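Local coordinates for putative protein (Aquifex aeolicus, PDB 1T6T) that is of unknown function but carries a Toprim domain of the RNase M5-like type, which suggests a metal-dependent role in nucleic-acid processing, at the interface of chains A and B. Coordinates in Å, arbitrary orientation; residue numbers count along the deposited sequence, not the author numbering. Chains: chain A/B, putative protein.

The interface of chains A and B. Residues chain A 48-50, 53; chain B 48-51, 53.
A two-fold contact joins the loops after strand 43-45 and the first turn of helix 51-58 of the two Toprim-domain chains. Its core is a pair of reciprocal arginine-aspartate salt bridges. In A:Arg50 CG lies anti to the carbonyl carbon (chi1 -60°), and the chain runs extended to NE, crossing B:Arg50 obliquely. The guanidinium grips B:Asp53 side-on. NE of A:Arg50 gives a nearly straight bond to the syn lone pair of the carboxylate oxygen OD2 of B:Asp53 (2.9 Å). NH2 of A:Arg50 reaches B:Asp53 OD1 at 2.8 Å, from above the carboxylate plane. The two flat groups are therefore twisted, 27° apart. B:Arg50 holds A:Asp53 in the same way.

The two guanidiniums stack face to face, 4° from parallel, with A:Arg50 CZ 3.6 Å from B:Arg50 CZ. The carboxylates at their edges probably offset the repulsion between like charges. Each aspartate is also tied back from the helix start to the loop of its own chain: A:Arg50 N donates to A:Asp53 OD2 (2.8 Å) from above the carboxylate plane. That oxygen thus takes a backbone N-H from its own chain and NE of B:Arg50, which helps fix the carboxylate's rotation. An alanine in place of A:Arg50 would remove the grip on B:Asp53 and the stacking partner of B:Arg50, and would probably loosen the contact.

Beside the salt bridges, CA of A:Gly48 sits over one face of the B:Tyr51 ring, toward the rim, 3.5 Å from CZ of B:Tyr51. Water 1 links A:Gly48 O to the backbone N of B:Tyr51. Water 2 links A:Gly48 N to B:Lys49 O, water 3 links B:Gly48 N to A:Lys49 O, and the two waters lie 2.8 Å apart, oxygen to oxygen. The patch probably helps hold the two copies together as a dimer, although the structure alone does not show that this pairing is biological.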
# COMPACT_ATOMS: atom_id res chain seq x y z
N GLY A 48 -5.04 1.38 4.59
CA GLY A 48 -5.97 2.18 5.36
C GLY A 48 -5.90 1.90 6.86
O GLY A 48 -6.66 2.47 7.64
N LYS A 49 -4.97 1.03 7.25
CA LYS A 49 -4.80 0.69 8.65
C LYS A 49 -3.35 0.86 9.09
O LYS A 49 -2.43 0.75 8.28
CB LYS A 49 -5.20 -0.77 8.91
CG LYS A 49 -6.65 -1.10 8.57
CD LYS A 49 -6.97 -2.55 8.93
CE LYS A 49 -8.43 -2.89 8.66
NZ LYS A 49 -8.75 -2.81 7.21
N ARG A 50 -3.16 1.15 10.37
CA ARG A 50 -1.81 1.27 10.91
C ARG A 50 -1.41 -0.18 11.13
O ARG A 50 -2.27 -1.01 11.41
CB ARG A 50 -1.83 2.00 12.25
CG ARG A 50 -2.38 3.42 12.19
CD ARG A 50 -2.50 3.99 13.59
NE ARG A 50 -3.07 5.33 13.59
CZ ARG A 50 -3.53 5.95 14.67
NH1 ARG A 50 -3.49 5.34 15.85
NH2 ARG A 50 -4.04 7.17 14.58
N ASP A 53 -2.82 -1.51 14.07
CA ASP A 53 -4.27 -1.72 14.10
C ASP A 53 -4.55 -3.21 13.90
O ASP A 53 -5.50 -3.75 14.47
CB ASP A 53 -4.99 -0.94 12.99
CG ASP A 53 -5.00 0.56 13.23
OD1 ASP A 53 -4.81 0.99 14.39
OD2 ASP A 53 -5.22 1.32 12.26
N GLY B 48 1.06 2.16 6.46
CA GLY B 48 1.22 2.17 7.90
C GLY B 48 0.38 3.25 8.56
O GLY B 48 0.46 3.44 9.77
N LYS B 49 -0.41 3.96 7.76
CA LYS B 49 -1.27 5.02 8.30
C LYS B 49 -2.72 4.84 7.85
O LYS B 49 -2.98 4.27 6.79
CB LYS B 49 -0.79 6.40 7.83
CG LYS B 49 0.65 6.75 8.21
CD LYS B 49 0.98 8.19 7.80
CE LYS B 49 2.38 8.60 8.24
NZ LYS B 49 3.46 7.82 7.58
N ARG B 50 -3.66 5.31 8.66
CA ARG B 50 -5.07 5.26 8.29
C ARG B 50 -5.20 6.46 7.36
O ARG B 50 -4.43 7.42 7.49
CB ARG B 50 -5.97 5.47 9.51
CG ARG B 50 -5.77 4.44 10.60
CD ARG B 50 -6.45 4.88 11.88
NE ARG B 50 -6.25 3.93 12.97
CZ ARG B 50 -6.65 4.13 14.22
NH1 ARG B 50 -7.27 5.25 14.55
NH2 ARG B 50 -6.42 3.20 15.14
N TYR B 51 -6.14 6.43 6.42
CA TYR B 51 -6.29 7.56 5.52
C TYR B 51 -6.58 8.81 6.36
O TYR B 51 -6.07 9.89 6.06
CB TYR B 51 -7.42 7.32 4.52
CG TYR B 51 -7.30 6.02 3.76
CD1 TYR B 51 -6.08 5.60 3.24
CD2 TYR B 51 -8.42 5.21 3.55
CE1 TYR B 51 -5.97 4.40 2.54
CE2 TYR B 51 -8.32 4.01 2.84
CZ TYR B 51 -7.09 3.61 2.34
OH TYR B 51 -6.98 2.43 1.65
N ASP B 53 -5.46 9.51 9.20
CA ASP B 53 -4.25 9.98 9.88
C ASP B 53 -3.62 11.11 9.06
O ASP B 53 -3.08 12.06 9.62
CB ASP B 53 -3.22 8.86 10.06
CG ASP B 53 -3.64 7.82 11.10
OD1 ASP B 53 -4.47 8.14 11.98
OD2 ASP B 53 -3.11 6.69 11.06
O HOH W 1 -8.16 4.33 6.57
O HOH W 2 -2.45 2.74 4.57
O HOH W 3 -1.25 0.52 5.87